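Local coordinates for protein 4-amino-4-deoxychorismate lyase (Legionella pneumophila, PDB 3LUL) that belongs to the class IV aminotransferase family and carries a pyridoxal phosphate group bound covalently to its own chain, at residues M2-I7 and Q104-I109; G28-I33 and V143-A148; I33-S38 and D79-G84; S41-H46 and I63-W68; I86-S91 and L108-F113. All blocks are in the same frame, centred on the assembly; numbering follows the deposited sequence. Where two conformers were deposited one is given.

Four of the five contacts bear on one five-stranded sheet, and interaction 4 packs against it. Interactions 1 and 5 share Leu108 and Ile109 on strand 106-113, with centres about 12 Å apart. Interactions 2 and 3 share Ile33 on strand 28-36, which pairs with the strand 84-91 of interaction 5 (Ile33 N to Ile86 O 2.8 Å). Interaction 4 supplies Trp68, whose CH2 lies 3.8 Å from Ala88 CB of interaction 5, and His46, whose ND1 lies 2.7 Å from Glu31 OE1 of interaction 2. Interaction 2 is the one that touches the cofactor, Tyr145 OH being hydrogen-bonded to O3 of the modified Lys141; the centre of interaction 3 lies about 21 Å from its centre.

Interaction 1 of 5, residues M2-I7 and Q104-I109; sequences MPTRVI and QVSQLI
Arg5 and Gln107 meet on one face of a parallel strand pair, where Arg5 NH1 donates to Gln107 OE1 at 3.3 Å. The acceptor sits at the edge of the guanidinium, near its plane, while the guanidinium and amide planes are turned 43° against each other. A bend at chi2 (-81°) folds the Gln107 chain, and its NE2 donates almost straight to Val105 O at 3.1 Å, standing above that carbonyl plane, with bonds at both OE1 and NE2 restraining the amide. Ile7 adds an apolar cover: its CD1 comes to 3.7 Å from Gln107 OE1 and 3.9 Å from Ile109 CD1. The opposite face carries Thr4, Ser106, Val6 and Leu108. Thr4 OG1 and Ser106 OG lie 3.1 Å apart, and each has a further partner, Glu62 N for Thr4 and Pro60 O for Ser106. Next along, Val6 CG2 touches Leu108 CD2 at 4.1 Å. Between the two faces, Arg5 bonds through its N to Ser106 O and through its O to Leu108 N, the parallel pattern, with the strand axes 27° apart. Strand 4-6 is an outermost strand of the sheet within this chain; strand 84-91 flanks 106-113 on its other side, and Ile109 packs on Ile19 of the second subunit.

Interaction 2 of 5, residues G28-I33 and V143-A148; sequences GLFETI and VNYLEA
Val143 N donates to Gly28 O at 3.0 Å, tying a loop to the start of strand 28-36, with the donor 52° out of the carbonyl plane. The Val143 side chain closes over the same peptide, its CG2 reaching 3.7 Å from Gly28 O. Two residues along each segment, Phe30 and Tyr145 form a T-shaped stack: ring planes at 79°, centroids 5.5 Å apart. Phe30 presents its edge, CE1 lying 4.0 Å from Tyr145 CE1, over one face of the tyrosine and displaced toward its rim. Phe30 CB already points toward the 143-148 segment, and CG sits between the backbone N and the carbonyl carbon (chi1 75°). Tyr145 OH is hydrogen-bonded to O3 of the modified Lys141, consistent with a second-shell position for Phe30, behind Tyr145. Asn144, the centre of an inverse gamma turn, accepts through OD1 from Leu146 N of the second subunit. Tyr145 is the N-cap residue of helix 146-157, whereas strand 28-36 lies between strands 84-91 and 39-40 of its sheet.

Interaction 3 of 5, residues I33-S38 and D79-G84; sequences IRVNSS and DNLYHG
Tyr82 lays its ring over Ser37, and Val35 CG1 lies 3.4 Å from Tyr82 O; these three residues bury the most surface here. Ser37 CA stands 3.5 Å from the Tyr82 ring centroid and only 9° off the ring normal, a CH-pi contact over the ring centre. Ser37 also donates its N to His83 ND1 at 3.2 Å, at the edge of the imidazole, which shows that this nitrogen acts as an acceptor. Positive phi at both Ser37 and Ser38 fits the type I' turn of a beta-hairpin joining strand 28-36 to strand 39-40. The loop 79-84, which leaves helix 65-78 through a Schellman motif with Asn80 at C-prime, lies against this turn, Tyr82 and His83 meeting Ser37 and Ser38, before entering strand 84-91. Val35 and Gly84 form an antiparallel hydrogen-bonded pair, Val35 N to Gly84 O at 2.7 Å and Gly84 N to Val35 O at 2.9 Å. On the apolar side, Val35 CG2 meets Leu81 CD2 at 4.0 Å, and Val35 also packs on Ile76 of the helix. Ser38 grips the loop with two bonds: N to Tyr82 O at 2.8 Å, and OG to Leu81 O at 3.1 Å, on a lone pair.

Interaction 4 of 5, residues S41-H46 and I63-W68; sequences SFAYMH and ISFDDW
Phe65 and Trp68 bring the first turn of helix 65-78 against the first turn of helix 43-57, a helix-helix packing between two N-terminal ends. The tight part lies against the backbone: Phe65 CE1 approaches Tyr44 CA to 3.3 Å and also meets Tyr44 CB at 3.8 Å. Ala43 CB lies near both aromatic rings, 4.1 Å from Phe65 CE1 and 4.1 Å from Trp68 NE1. The outer part is looser. There the exposed Tyr44 turns its edge to a face of Phe65 in a T-shaped pair, planes at 72° and centroids 5.7 Å apart, with Tyr44 CD2 displaced toward the rim of the phenyl ring. On the buried side, His46 CB touches Trp68 CZ2, while the imidazole ND1 is hydrogen-bonded to Glu31 on strand 28-36. Ser64, the N-cap of helix 65-78, accepts through OG from Asp67 N. Trp68 supplies the hydrogen bond between the segments: NE1 donates to Ala43 O at 3.1 Å, from a position 41° out of the carbonyl plane.

Interaction 5 of 5, residues I86-S91 and L108-F113; sequences IKAILS and LIFQTF
Ile86 begins the pairing with Thr112 in a non-hydrogen-bonded pair, Ile86 CG1 lying 3.8 Å from Thr112 CG2 while Thr112 OG1 is hydrogen-bonded to Asp79. Ile86 CG2 also comes to the edge of the Phe110 ring, 4.2 Å from its CD1. Lys87 follows in a hydrogen-bonded pair with Gln111, its N donating to Gln111 O at 2.8 Å and its O accepting from Gln111 N. In Phe113, chi1 of 54° places CG between the backbone N and the carbonyl carbon, and the ring's CE1 comes to 4.1 Å from Lys87 CB. The extended Lys87 chain makes a cation-pi contact with Phe30. Ala88, facing the same way as Ile86, has its CB 3.8 Å from Phe110 CE1. Ile89 is the second hydrogen-bonded residue, its N bonding to Ile109 O at 2.9 Å and its O to Ile109 N. Leu90 closes the run: its CB meets Leu108 CD1 at 4.1 Å, and that methyl also lies 3.4 Å from Ile89 O. The pattern is that of a regular antiparallel pair, the axes 161° apart. Strand 84-91 lies between 106-113 and 28-36; helices 43-57 and 65-78 cover the face of Ala88, Leu90 and Phe110, while Lys87, Ile89 and Gln111 pack on Leu25 and Ile19 of the second subunit.

Interaction 1 of 5, residues M2-I7 and Q104-I109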
# COMPACT_ATOMS: atom_id res chain seq x y z
N MSE B 2 22.00 -10.12 15.89
CA MSE B 2 21.77 -8.66 15.71
C MSE B 2 20.59 -8.40 14.74
O MSE B 2 20.53 -9.00 13.66
CB MSE B 2 23.06 -8.00 15.23
CG MSE B 2 23.22 -6.54 15.64
SE MSE B 2 22.51 -5.40 14.25
CE MSE B 2 23.84 -5.80 12.85
N PRO B 3 19.64 -7.52 15.12
CA PRO B 3 18.34 -7.64 14.46
C PRO B 3 18.10 -6.75 13.22
O PRO B 3 16.95 -6.66 12.79
CB PRO B 3 17.36 -7.27 15.59
CG PRO B 3 18.08 -6.33 16.42
CD PRO B 3 19.59 -6.53 16.21
N THR B 4 19.14 -6.11 12.69
CA THR B 4 19.09 -5.40 11.40
C THR B 4 20.31 -5.77 10.58
O THR B 4 21.43 -5.64 11.06
CB THR B 4 19.01 -3.89 11.61
OG1 THR B 4 17.88 -3.62 12.43
CG2 THR B 4 18.88 -3.14 10.27
N ARG B 5 20.08 -6.26 9.37
CA ARG B 5 21.15 -6.72 8.48
C ARG B 5 21.20 -5.87 7.21
O ARG B 5 20.18 -5.71 6.56
CB ARG B 5 20.87 -8.20 8.11
CG ARG B 5 21.80 -8.81 7.07
CD ARG B 5 21.71 -10.34 7.07
NE ARG B 5 22.55 -10.93 6.03
CZ ARG B 5 22.14 -11.33 4.82
NH1 ARG B 5 20.87 -11.22 4.44
NH2 ARG B 5 23.02 -11.85 3.97
N VAL B 6 22.36 -5.32 6.86
CA VAL B 6 22.49 -4.73 5.52
C VAL B 6 22.80 -5.84 4.52
O VAL B 6 23.77 -6.57 4.70
CB VAL B 6 23.55 -3.63 5.43
CG1 VAL B 6 23.69 -3.15 3.98
CG2 VAL B 6 23.17 -2.47 6.32
N ILE B 7 21.99 -5.98 3.48
CA ILE B 7 22.29 -6.91 2.37
C ILE B 7 23.23 -6.17 1.39
O ILE B 7 22.84 -5.17 0.77
CB ILE B 7 21.03 -7.40 1.63
CG1 ILE B 7 19.99 -7.97 2.62
CG2 ILE B 7 21.39 -8.48 0.60
CD1 ILE B 7 18.66 -8.19 1.98
N GLN B 104 12.13 -11.05 12.93
CA GLN B 104 13.13 -10.89 13.99
C GLN B 104 14.31 -10.04 13.50
O GLN B 104 14.94 -9.35 14.32
CB GLN B 104 13.69 -12.25 14.45
CG GLN B 104 12.64 -13.35 14.63
CD GLN B 104 12.81 -14.12 15.93
OE1 GLN B 104 13.27 -15.27 15.94
NE2 GLN B 104 12.43 -13.48 17.05
N VAL B 105 14.64 -10.16 12.21
CA VAL B 105 15.76 -9.41 11.61
C VAL B 105 15.28 -8.64 10.38
O VAL B 105 14.88 -9.23 9.36
CB VAL B 105 16.97 -10.32 11.26
CG1 VAL B 105 18.14 -9.48 10.67
CG2 VAL B 105 17.42 -11.12 12.50
N SER B 106 15.29 -7.32 10.49
CA SER B 106 14.99 -6.46 9.36
C SER B 106 16.20 -6.39 8.41
O SER B 106 17.34 -6.69 8.78
CB SER B 106 14.54 -5.07 9.83
OG SER B 106 15.50 -4.46 10.67
N GLN B 107 15.92 -6.03 7.16
CA GLN B 107 16.91 -6.08 6.11
C GLN B 107 16.93 -4.70 5.50
O GLN B 107 15.90 -4.09 5.29
CB GLN B 107 16.54 -7.15 5.09
CG GLN B 107 16.08 -8.50 5.70
CD GLN B 107 17.23 -9.37 6.12
OE1 GLN B 107 18.13 -9.63 5.32
NE2 GLN B 107 17.22 -9.82 7.39
N LEU B 108 18.12 -4.20 5.24
CA LEU B 108 18.29 -2.90 4.65
C LEU B 108 19.07 -3.06 3.35
O LEU B 108 20.09 -3.79 3.33
CB LEU B 108 19.04 -2.05 5.65
CG LEU B 108 19.21 -0.56 5.50
CD1 LEU B 108 17.88 0.17 5.16
CD2 LEU B 108 19.84 -0.04 6.78
N ILE B 109 18.58 -2.44 2.27
CA ILE B 109 19.30 -2.38 1.00
C ILE B 109 19.47 -0.91 0.57
O ILE B 109 18.55 -0.10 0.69
CB ILE B 109 18.59 -3.19 -0.11
CG1 ILE B 109 18.68 -4.69 0.23
CG2 ILE B 109 19.19 -2.89 -1.54
CD1 ILE B 109 17.92 -5.60 -0.79

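Interaction 2 of 5, residues G28-I33 and V143-A148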
# COMPACT_ATOMS: atom_id res chain seq x y z
N GLY B 28 7.40 -2.49 4.64
CA GLY B 28 8.69 -1.91 4.23
C GLY B 28 8.64 -0.40 4.21
O GLY B 28 7.56 0.21 3.98
N LEU B 29 9.78 0.22 4.47
CA LEU B 29 9.91 1.66 4.53
C LEU B 29 11.04 2.08 3.63
O LEU B 29 11.97 1.29 3.37
CB LEU B 29 10.20 2.11 5.97
CG LEU B 29 9.12 1.80 7.00
CD1 LEU B 29 9.69 1.91 8.43
CD2 LEU B 29 7.87 2.74 6.75
N PHE B 30 11.02 3.33 3.16
CA PHE B 30 12.15 3.81 2.38
C PHE B 30 12.50 5.26 2.67
O PHE B 30 11.71 6.02 3.22
CB PHE B 30 11.90 3.62 0.87
CG PHE B 30 10.95 4.60 0.27
CD1 PHE B 30 9.58 4.38 0.32
CD2 PHE B 30 11.42 5.73 -0.38
CE1 PHE B 30 8.70 5.29 -0.23
CE2 PHE B 30 10.54 6.66 -0.94
CZ PHE B 30 9.17 6.44 -0.87
N GLU B 31 13.72 5.61 2.25
CA GLU B 31 14.18 6.99 2.26
C GLU B 31 14.89 7.23 0.93
O GLU B 31 15.65 6.36 0.47
CB GLU B 31 15.19 7.23 3.38
CG GLU B 31 14.56 7.30 4.74
CD GLU B 31 13.70 8.53 4.94
OE1 GLU B 31 13.86 9.54 4.23
OE2 GLU B 31 12.84 8.50 5.84
N THR B 32 14.63 8.38 0.33
CA THR B 32 15.28 8.76 -0.91
C THR B 32 16.13 10.01 -0.61
O THR B 32 15.63 11.04 -0.19
CB THR B 32 14.26 8.90 -2.08
OG1 THR B 32 14.93 9.34 -3.26
CG2 THR B 32 13.13 9.85 -1.73
N ILE B 33 17.43 9.86 -0.79
CA ILE B 33 18.43 10.80 -0.30
C ILE B 33 19.16 11.43 -1.49
O ILE B 33 19.67 10.73 -2.35
CB ILE B 33 19.44 10.10 0.59
CG1 ILE B 33 18.78 9.40 1.78
CG2 ILE B 33 20.51 11.06 1.14
CD1 ILE B 33 19.58 8.20 2.30
N VAL B 143 6.60 1.29 1.33
CA VAL B 143 6.57 0.68 0.00
C VAL B 143 5.14 0.58 -0.59
O VAL B 143 4.97 0.11 -1.69
CB VAL B 143 7.23 -0.70 -0.01
CG1 VAL B 143 8.73 -0.58 0.35
CG2 VAL B 143 6.53 -1.69 0.97
N ASN B 144 4.10 1.01 0.14
CA ASN B 144 2.70 0.82 -0.33
C ASN B 144 2.28 2.00 -1.25
O ASN B 144 1.38 2.78 -0.90
CB ASN B 144 1.73 0.69 0.86
CG ASN B 144 2.03 -0.51 1.75
OD1 ASN B 144 1.25 -1.46 1.82
ND2 ASN B 144 3.16 -0.46 2.45
N TYR B 145 2.96 2.15 -2.39
CA TYR B 145 2.74 3.31 -3.26
C TYR B 145 1.84 3.06 -4.46
O TYR B 145 1.77 3.91 -5.35
CB TYR B 145 4.10 3.96 -3.67
CG TYR B 145 4.48 5.11 -2.70
CD1 TYR B 145 4.42 4.91 -1.32
CD2 TYR B 145 4.86 6.37 -3.16
CE1 TYR B 145 4.76 5.95 -0.38
CE2 TYR B 145 5.21 7.42 -2.24
CZ TYR B 145 5.15 7.19 -0.85
OH TYR B 145 5.44 8.17 0.10
N LEU B 146 1.12 1.93 -4.51
CA LEU B 146 0.24 1.71 -5.66
C LEU B 146 -0.79 2.82 -5.87
O LEU B 146 -1.08 3.21 -7.02
CB LEU B 146 -0.45 0.36 -5.59
CG LEU B 146 -1.25 -0.12 -6.80
CD1 LEU B 146 -0.49 -0.05 -8.17
CD2 LEU B 146 -1.77 -1.56 -6.53
N GLU B 147 -1.33 3.33 -4.75
CA GLU B 147 -2.29 4.42 -4.81
C GLU B 147 -1.71 5.62 -5.58
O GLU B 147 -2.38 6.21 -6.45
CB GLU B 147 -2.73 4.83 -3.42
CG GLU B 147 -3.85 5.85 -3.44
CD GLU B 147 -4.23 6.36 -2.06
OE1 GLU B 147 -4.16 5.60 -1.06
OE2 GLU B 147 -4.65 7.53 -2.02
N ALA B 148 -0.46 5.96 -5.22
CA ALA B 148 0.28 7.03 -5.86
C ALA B 148 0.54 6.74 -7.33
O ALA B 148 0.42 7.63 -8.17
CB ALA B 148 1.61 7.30 -5.13

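Interaction 3 of 5, residues I33-S38 and D79-G84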
# COMPACT_ATOMS: atom_id res chain seq x y z
N ILE B 33 17.43 9.86 -0.79
CA ILE B 33 18.43 10.80 -0.30
C ILE B 33 19.16 11.43 -1.49
O ILE B 33 19.67 10.73 -2.35
CB ILE B 33 19.44 10.10 0.59
CG1 ILE B 33 18.78 9.40 1.78
CG2 ILE B 33 20.51 11.06 1.14
CD1 ILE B 33 19.58 8.20 2.30
N ARG B 34 19.18 12.74 -1.53
CA ARG B 34 19.93 13.45 -2.53
C ARG B 34 21.42 13.35 -2.23
O ARG B 34 21.84 13.48 -1.08
CB ARG B 34 19.50 14.89 -2.58
CG ARG B 34 20.18 15.68 -3.72
CD ARG B 34 19.40 16.95 -3.98
NE ARG B 34 20.07 17.84 -4.94
CZ ARG B 34 19.55 18.96 -5.45
NH1 ARG B 34 18.32 19.39 -5.14
NH2 ARG B 34 20.28 19.67 -6.31
N VAL B 35 22.23 13.12 -3.27
CA VAL B 35 23.67 13.13 -3.13
C VAL B 35 24.19 14.32 -3.95
O VAL B 35 23.87 14.43 -5.15
CB VAL B 35 24.30 11.83 -3.58
CG1 VAL B 35 25.83 11.95 -3.55
CG2 VAL B 35 23.86 10.71 -2.67
N ASN B 36 24.93 15.21 -3.26
CA ASN B 36 25.51 16.41 -3.87
C ASN B 36 27.01 16.39 -3.64
O ASN B 36 27.45 16.26 -2.52
CB ASN B 36 24.96 17.70 -3.24
CG ASN B 36 23.44 17.80 -3.28
OD1 ASN B 36 22.83 17.89 -4.35
ND2 ASN B 36 22.81 17.85 -2.10
N SER B 37 27.79 16.48 -4.70
CA SER B 37 29.25 16.50 -4.62
C SER B 37 29.80 15.34 -3.79
O SER B 37 30.71 15.51 -2.97
CB SER B 37 29.73 17.87 -4.13
OG SER B 37 29.10 18.94 -4.83
N SER B 38 29.22 14.16 -4.03
CA SER B 38 29.61 12.89 -3.42
C SER B 38 29.26 12.78 -1.95
O SER B 38 29.74 11.87 -1.28
CB SER B 38 31.10 12.60 -3.61
OG SER B 38 31.44 12.76 -4.97
N ASP B 79 29.98 3.31 -6.46
CA ASP B 79 29.24 3.61 -7.69
C ASP B 79 29.68 4.90 -8.37
O ASP B 79 29.05 5.32 -9.35
CB ASP B 79 27.75 3.66 -7.37
CG ASP B 79 27.19 2.32 -6.87
OD1 ASP B 79 27.93 1.31 -6.84
OD2 ASP B 79 26.00 2.27 -6.49
N ASN B 80 30.73 5.55 -7.86
CA ASN B 80 31.28 6.76 -8.45
C ASN B 80 30.29 7.91 -8.61
O ASN B 80 30.34 8.68 -9.58
CB ASN B 80 31.96 6.40 -9.79
CG ASN B 80 33.07 5.38 -9.59
OD1 ASN B 80 34.07 5.66 -8.92
ND2 ASN B 80 32.86 4.17 -10.13
N LEU B 81 29.41 8.06 -7.63
CA LEU B 81 28.39 9.10 -7.68
C LEU B 81 28.98 10.44 -7.25
O LEU B 81 29.79 10.52 -6.29
CB LEU B 81 27.23 8.68 -6.77
CG LEU B 81 25.80 9.08 -7.07
CD1 LEU B 81 25.34 8.50 -8.39
CD2 LEU B 81 24.92 8.62 -5.89
N TYR B 82 28.63 11.50 -7.97
CA TYR B 82 28.94 12.86 -7.54
C TYR B 82 27.63 13.53 -7.22
O TYR B 82 27.31 13.71 -6.04
CB TYR B 82 29.78 13.60 -8.58
CG TYR B 82 30.33 14.96 -8.14
CD1 TYR B 82 31.59 15.07 -7.51
CD2 TYR B 82 29.62 16.14 -8.41
CE1 TYR B 82 32.10 16.32 -7.12
CE2 TYR B 82 30.15 17.41 -8.04
CZ TYR B 82 31.37 17.49 -7.40
OH TYR B 82 31.87 18.74 -7.06
N HIS B 83 26.84 13.87 -8.24
CA HIS B 83 25.46 14.28 -8.02
C HIS B 83 24.55 13.10 -8.37
O HIS B 83 24.76 12.40 -9.36
CB HIS B 83 25.05 15.46 -8.90
CG HIS B 83 25.86 16.70 -8.69
ND1 HIS B 83 26.37 17.07 -7.46
CD2 HIS B 83 26.18 17.70 -9.55
CE1 HIS B 83 27.00 18.22 -7.58
NE2 HIS B 83 26.90 18.63 -8.84
N GLY B 84 23.51 12.91 -7.58
CA GLY B 84 22.53 11.83 -7.86
C GLY B 84 21.71 11.52 -6.63
O GLY B 84 21.46 12.41 -5.81

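Interaction 4 of 5, residues S41-H46 and I63-W68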
# COMPACT_ATOMS: atom_id res chain seq x y z
N SER B 41 23.06 14.40 1.35
CA SER B 41 22.42 15.55 1.92
C SER B 41 21.41 15.14 3.01
O SER B 41 20.49 14.32 2.78
CB SER B 41 21.68 16.25 0.78
OG SER B 41 20.97 17.38 1.20
N PHE B 42 21.58 15.73 4.18
CA PHE B 42 20.68 15.50 5.33
C PHE B 42 20.54 14.05 5.75
O PHE B 42 19.48 13.61 6.15
CB PHE B 42 19.34 16.21 5.11
CG PHE B 42 19.55 17.64 4.86
CD1 PHE B 42 19.73 18.52 5.90
CD2 PHE B 42 19.74 18.08 3.56
CE1 PHE B 42 20.03 19.85 5.64
CE2 PHE B 42 20.03 19.38 3.29
CZ PHE B 42 20.17 20.27 4.33
N ALA B 43 21.66 13.34 5.70
CA ALA B 43 21.71 11.93 6.08
C ALA B 43 21.09 11.70 7.47
O ALA B 43 20.43 10.70 7.67
CB ALA B 43 23.14 11.43 6.08
N TYR B 44 21.33 12.62 8.40
CA TYR B 44 20.78 12.49 9.76
C TYR B 44 19.27 12.52 9.72
O TYR B 44 18.61 11.64 10.27
CB TYR B 44 21.33 13.55 10.74
CG TYR B 44 20.59 13.44 12.05
CD1 TYR B 44 19.56 14.30 12.35
CD2 TYR B 44 20.87 12.42 12.95
CE1 TYR B 44 18.85 14.18 13.49
CE2 TYR B 44 20.14 12.30 14.13
CZ TYR B 44 19.13 13.19 14.39
OH TYR B 44 18.36 13.14 15.53
N MSE B 45 18.70 13.54 9.08
CA MSE B 45 17.24 13.64 9.09
C MSE B 45 16.55 12.44 8.45
O MSE B 45 15.48 12.03 8.92
CB MSE B 45 16.77 14.99 8.50
CG MSE B 45 17.15 16.17 9.37
SE MSE B 45 16.65 17.86 8.53
CE MSE B 45 14.82 17.76 9.07
N HIS B 46 17.15 11.88 7.40
CA HIS B 46 16.64 10.66 6.77
C HIS B 46 16.72 9.46 7.72
O HIS B 46 15.79 8.68 7.83
CB HIS B 46 17.42 10.37 5.49
CG HIS B 46 17.07 11.30 4.37
ND1 HIS B 46 15.86 11.25 3.72
CD2 HIS B 46 17.78 12.30 3.79
CE1 HIS B 46 15.82 12.20 2.79
NE2 HIS B 46 16.98 12.84 2.80
N ILE B 63 20.78 0.13 13.56
CA ILE B 63 21.94 0.60 12.81
C ILE B 63 22.22 2.00 13.33
O ILE B 63 21.33 2.84 13.34
CB ILE B 63 21.73 0.55 11.29
CG1 ILE B 63 22.97 1.08 10.56
CG2 ILE B 63 20.49 1.32 10.85
CD1 ILE B 63 22.92 0.80 9.02
N SER B 64 23.44 2.25 13.77
CA SER B 64 23.78 3.55 14.35
C SER B 64 23.82 4.58 13.23
O SER B 64 23.96 4.23 12.04
CB SER B 64 25.12 3.47 15.09
OG SER B 64 26.16 3.28 14.15
N PHE B 65 23.71 5.86 13.57
CA PHE B 65 23.84 6.89 12.55
C PHE B 65 25.20 6.81 11.83
O PHE B 65 25.27 6.97 10.62
CB PHE B 65 23.65 8.30 13.12
CG PHE B 65 23.96 9.36 12.13
CD1 PHE B 65 23.13 9.52 11.00
CD2 PHE B 65 25.10 10.14 12.23
CE1 PHE B 65 23.41 10.46 10.05
CE2 PHE B 65 25.41 11.09 11.26
CZ PHE B 65 24.56 11.25 10.15
N ASP B 66 26.27 6.64 12.60
CA ASP B 66 27.61 6.59 12.01
C ASP B 66 27.71 5.44 10.99
O ASP B 66 28.32 5.61 9.93
CB ASP B 66 28.67 6.48 13.08
CG ASP B 66 28.83 7.79 13.88
OD1 ASP B 66 28.41 8.86 13.40
OD2 ASP B 66 29.37 7.73 15.00
N ASP B 67 27.17 4.26 11.33
CA ASP B 67 27.22 3.12 10.41
C ASP B 67 26.35 3.39 9.17
O ASP B 67 26.76 3.07 8.03
CB ASP B 67 26.79 1.82 11.10
CG ASP B 67 27.87 1.26 12.05
OD1 ASP B 67 29.01 1.77 12.09
OD2 ASP B 67 27.56 0.30 12.75
N TRP B 68 25.19 4.00 9.39
CA TRP B 68 24.31 4.42 8.29
C TRP B 68 25.07 5.32 7.34
O TRP B 68 25.11 5.08 6.14
CB TRP B 68 23.12 5.15 8.88
CG TRP B 68 22.28 6.03 8.01
CD1 TRP B 68 22.40 7.37 7.86
CD2 TRP B 68 21.11 5.65 7.29
NE1 TRP B 68 21.40 7.86 7.05
CE2 TRP B 68 20.59 6.82 6.69
CE3 TRP B 68 20.45 4.44 7.07
CZ2 TRP B 68 19.47 6.80 5.88
CZ3 TRP B 68 19.32 4.42 6.28
CH2 TRP B 68 18.84 5.59 5.68

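Interaction 5 of 5, residues I86-S91 and L108-F113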
# COMPACT_ATOMS: atom_id res chain seq x y z
N ILE B 86 20.46 8.29 -3.55
CA ILE B 86 20.51 6.96 -2.94
C ILE B 86 19.15 6.64 -2.32
O ILE B 86 18.57 7.49 -1.65
CB ILE B 86 21.56 6.83 -1.80
CG1 ILE B 86 22.98 6.95 -2.30
CG2 ILE B 86 21.41 5.46 -1.10
CD1 ILE B 86 24.00 6.99 -1.17
N LYS B 87 18.64 5.45 -2.60
CA LYS B 87 17.39 4.97 -1.98
C LYS B 87 17.73 3.88 -0.98
O LYS B 87 18.45 2.94 -1.30
CB LYS B 87 16.42 4.45 -3.04
CG LYS B 87 15.02 4.16 -2.51
CD LYS B 87 14.04 3.80 -3.66
CE LYS B 87 12.71 3.26 -3.11
NZ LYS B 87 11.66 3.12 -4.19
N ALA B 88 17.28 4.04 0.26
CA ALA B 88 17.42 3.01 1.31
C ALA B 88 16.06 2.36 1.47
O ALA B 88 15.07 3.07 1.57
CB ALA B 88 17.82 3.64 2.60
N ILE B 89 15.99 1.03 1.42
CA ILE B 89 14.75 0.30 1.65
C ILE B 89 14.96 -0.62 2.85
O ILE B 89 15.91 -1.38 2.86
CB ILE B 89 14.32 -0.56 0.43
CG1 ILE B 89 14.21 0.29 -0.84
CG2 ILE B 89 12.97 -1.22 0.70
CD1 ILE B 89 13.90 -0.56 -2.11
N LEU B 90 14.07 -0.50 3.85
CA LEU B 90 14.10 -1.32 5.08
C LEU B 90 12.88 -2.23 5.03
O LEU B 90 11.74 -1.75 4.97
CB LEU B 90 14.00 -0.45 6.32
CG LEU B 90 14.02 -1.14 7.68
CD1 LEU B 90 15.40 -1.68 7.98
CD2 LEU B 90 13.55 -0.17 8.79
N SER B 91 13.11 -3.54 5.01
CA SER B 91 12.04 -4.53 5.00
C SER B 91 11.82 -5.07 6.38
O SER B 91 12.75 -5.09 7.20
CB SER B 91 12.39 -5.70 4.10
OG SER B 91 13.43 -6.48 4.64
N LEU B 108 18.12 -4.20 5.24
CA LEU B 108 18.29 -2.90 4.65
C LEU B 108 19.07 -3.06 3.35
O LEU B 108 20.09 -3.79 3.33
CB LEU B 108 19.04 -2.05 5.65
CG LEU B 108 19.21 -0.56 5.50
CD1 LEU B 108 17.88 0.17 5.16
CD2 LEU B 108 19.84 -0.04 6.78
N ILE B 109 18.58 -2.44 2.27
CA ILE B 109 19.30 -2.38 1.00
C ILE B 109 19.47 -0.91 0.57
O ILE B 109 18.55 -0.10 0.69
CB ILE B 109 18.59 -3.19 -0.11
CG1 ILE B 109 18.68 -4.69 0.23
CG2 ILE B 109 19.19 -2.89 -1.54
CD1 ILE B 109 17.92 -5.60 -0.79
N PHE B 110 20.68 -0.58 0.11
CA PHE B 110 20.96 0.73 -0.49
C PHE B 110 21.24 0.61 -1.98
O PHE B 110 21.96 -0.29 -2.42
CB PHE B 110 22.19 1.37 0.14
CG PHE B 110 22.08 1.56 1.62
CD1 PHE B 110 21.57 2.76 2.12
CD2 PHE B 110 22.53 0.58 2.51
CE1 PHE B 110 21.49 2.96 3.49
CE2 PHE B 110 22.46 0.78 3.87
CZ PHE B 110 21.95 1.98 4.37
N GLN B 111 20.66 1.52 -2.74
CA GLN B 111 20.87 1.58 -4.19
C GLN B 111 21.06 3.02 -4.64
O GLN B 111 20.33 3.90 -4.21
CB GLN B 111 19.66 1.01 -4.92
CG GLN B 111 19.55 -0.50 -4.81
CD GLN B 111 20.65 -1.25 -5.57
OE1 GLN B 111 21.51 -1.94 -4.98
NE2 GLN B 111 20.63 -1.14 -6.89
N THR B 112 22.04 3.23 -5.51
CA THR B 112 22.31 4.56 -6.05
C THR B 112 21.63 4.68 -7.40
O THR B 112 21.30 3.68 -8.08
CB THR B 112 23.82 4.86 -6.23
OG1 THR B 112 24.39 3.98 -7.22
CG2 THR B 112 24.56 4.71 -4.95
N PHE B 113 21.45 5.91 -7.81
CA PHE B 113 20.95 6.21 -9.15
C PHE B 113 21.33 7.61 -9.55
O PHE B 113 21.64 8.48 -8.72
CB PHE B 113 19.43 6.02 -9.21
CG PHE B 113 18.68 6.81 -8.18
CD1 PHE B 113 18.46 6.28 -6.90
CD2 PHE B 113 18.17 8.07 -8.47
CE1 PHE B 113 17.75 7.00 -5.93
CE2 PHE B 113 17.44 8.80 -7.51
CZ PHE B 113 17.24 8.28 -6.24